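Local coordinates for protein MGS-MChE2 (Uncultured bacterium, PDB 5JD6) that probably hydrolyses ester bonds as a serine esterase of the alpha/beta hydrolase fold, from a lagoon-sediment metagenome, at residues Y13-E18 against G46-I51. Sequence-based numbering, arbitrary orientation.
Sequences YLEKGE and GYKVLI
Lys16 and Val49, like Leu14 and Ile51, form hydrogen-bonded pairs where the antiparallel second strand of the alpha/beta hydrolase sheet, 11-16, joins 47-52, which lies at the edge of the parallel part, beside 20-25. Val49 N reaches Lys16 O at 2.7 Å, and Ile51 N meets Leu14 O at 3.0 Å; Lys16 N and Leu14 N return the bonds to Val49 O and Ile51 O. Between these rungs Glu15 faces Leu50 in a non-hydrogen-bonded pair.

On that face Leu50 CD2 touches two side chains that lie beside it, 3.7 Å from Glu15 CG and 3.8 Å from Tyr13 CE2, so the acid's methylene and the aromatic ring give the leucine apolar cover. The glutamate is extended, CG anti to its backbone N (chi1 -171°), and its OE2 forms a long salt bridge with Lys48 NZ at 3.5 Å; Tyr82 OH also binds this ammonium, while Tyr13 OH is hydrogen-bonded to Lys80 NZ. Beta-branched Val49 and Ile51 suit the other face, where both pack on Ile24 of the adjoining strand.

Gly17 CA approaches Tyr47 O at 3.3 Å: a side chain would collide with that carbonyl, and phi of 105° itself favours glycine. Backbone bonds thus fix the pairing, while the partly exposed, long Glu15-Lys48 bridge probably adds only modest electrostatic attraction beside the buried leucine.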
# COMPACT_ATOMS: atom_id res chain seq x y z
N TYR A 13 -2.56 -12.88 7.69
CA TYR A 13 -2.91 -11.46 7.78
C TYR A 13 -3.31 -11.02 9.19
O TYR A 13 -3.79 -11.83 9.99
CB TYR A 13 -4.04 -11.14 6.80
CG TYR A 13 -5.34 -11.85 7.09
CD1 TYR A 13 -5.53 -13.18 6.72
CD2 TYR A 13 -6.39 -11.19 7.71
CE1 TYR A 13 -6.72 -13.83 6.98
CE2 TYR A 13 -7.59 -11.83 7.97
CZ TYR A 13 -7.74 -13.16 7.60
OH TYR A 13 -8.93 -13.80 7.86
N LEU A 14 -3.11 -9.74 9.48
CA LEU A 14 -3.61 -9.15 10.71
C LEU A 14 -5.03 -8.64 10.49
O LEU A 14 -5.36 -8.12 9.42
CB LEU A 14 -2.72 -8.00 11.18
CG LEU A 14 -1.35 -8.33 11.79
CD1 LEU A 14 -0.76 -7.08 12.44
CD2 LEU A 14 -1.46 -9.46 12.80
N GLU A 15 -5.86 -8.78 11.51
CA GLU A 15 -7.25 -8.35 11.42
C GLU A 15 -7.68 -7.66 12.71
O GLU A 15 -7.48 -8.18 13.80
CB GLU A 15 -8.16 -9.54 11.12
CG GLU A 15 -9.59 -9.18 10.78
CD GLU A 15 -10.40 -10.39 10.34
OE1 GLU A 15 -9.80 -11.46 10.10
OE2 GLU A 15 -11.64 -10.27 10.23
N LYS A 16 -8.27 -6.48 12.57
CA LYS A 16 -8.78 -5.73 13.71
C LYS A 16 -9.87 -4.77 13.24
O LYS A 16 -9.70 -4.08 12.23
CB LYS A 16 -7.66 -4.97 14.41
CG LYS A 16 -8.06 -4.37 15.76
CD LYS A 16 -6.97 -3.48 16.31
CE LYS A 16 -7.17 -3.17 17.78
NZ LYS A 16 -8.39 -2.35 18.02
N GLY A 17 -10.98 -4.73 13.96
CA GLY A 17 -12.09 -3.88 13.59
C GLY A 17 -13.23 -4.68 13.00
O GLY A 17 -13.11 -5.89 12.82
N GLU A 18 -14.34 -4.01 12.70
CA GLU A 18 -15.55 -4.71 12.28
C GLU A 18 -16.22 -4.09 11.06
O GLU A 18 -16.78 -4.80 10.22
CB GLU A 18 -16.54 -4.77 13.44
CG GLU A 18 -15.90 -5.10 14.79
CD GLU A 18 -16.86 -4.94 15.95
OE1 GLU A 18 -17.81 -4.14 15.84
OE2 GLU A 18 -16.64 -5.60 16.98
N GLY A 46 -14.94 2.58 13.44
CA GLY A 46 -15.90 1.88 12.61
C GLY A 46 -15.32 1.31 11.33
O GLY A 46 -16.03 1.17 10.33
N TYR A 47 -14.04 0.97 11.36
CA TYR A 47 -13.38 0.40 10.18
C TYR A 47 -12.75 -0.96 10.46
O TYR A 47 -12.39 -1.27 11.59
CB TYR A 47 -12.32 1.36 9.65
CG TYR A 47 -12.88 2.65 9.11
CD1 TYR A 47 -13.33 2.74 7.79
CD2 TYR A 47 -12.98 3.78 9.91
CE1 TYR A 47 -13.85 3.91 7.29
CE2 TYR A 47 -13.50 4.96 9.41
CZ TYR A 47 -13.93 5.02 8.11
OH TYR A 47 -14.45 6.20 7.61
N LYS A 48 -12.64 -1.77 9.42
CA LYS A 48 -11.99 -3.07 9.52
C LYS A 48 -10.62 -3.02 8.87
O LYS A 48 -10.50 -2.84 7.66
CB LYS A 48 -12.86 -4.14 8.86
CG LYS A 48 -12.55 -5.57 9.27
CD LYS A 48 -13.54 -6.52 8.63
CE LYS A 48 -13.38 -7.93 9.16
NZ LYS A 48 -14.30 -8.88 8.46
N VAL A 49 -9.57 -3.15 9.68
CA VAL A 49 -8.21 -3.07 9.16
C VAL A 49 -7.63 -4.46 8.90
O VAL A 49 -7.55 -5.29 9.81
CB VAL A 49 -7.29 -2.30 10.12
CG1 VAL A 49 -5.89 -2.19 9.54
CG2 VAL A 49 -7.86 -0.91 10.40
N LEU A 50 -7.23 -4.70 7.66
CA LEU A 50 -6.66 -5.98 7.26
C LEU A 50 -5.28 -5.78 6.64
O LEU A 50 -5.13 -5.01 5.70
CB LEU A 50 -7.58 -6.69 6.27
CG LEU A 50 -8.99 -7.02 6.76
CD1 LEU A 50 -10.02 -6.68 5.69
CD2 LEU A 50 -9.09 -8.49 7.14
N ILE A 51 -4.28 -6.47 7.19
CA ILE A 51 -2.93 -6.36 6.66
C ILE A 51 -2.41 -7.72 6.21
O ILE A 51 -1.84 -8.46 7.01
CB ILE A 51 -1.96 -5.76 7.69
CG1 ILE A 51 -2.59 -4.54 8.37
CG2 ILE A 51 -0.64 -5.38 7.02
CD1 ILE A 51 -1.66 -3.84 9.33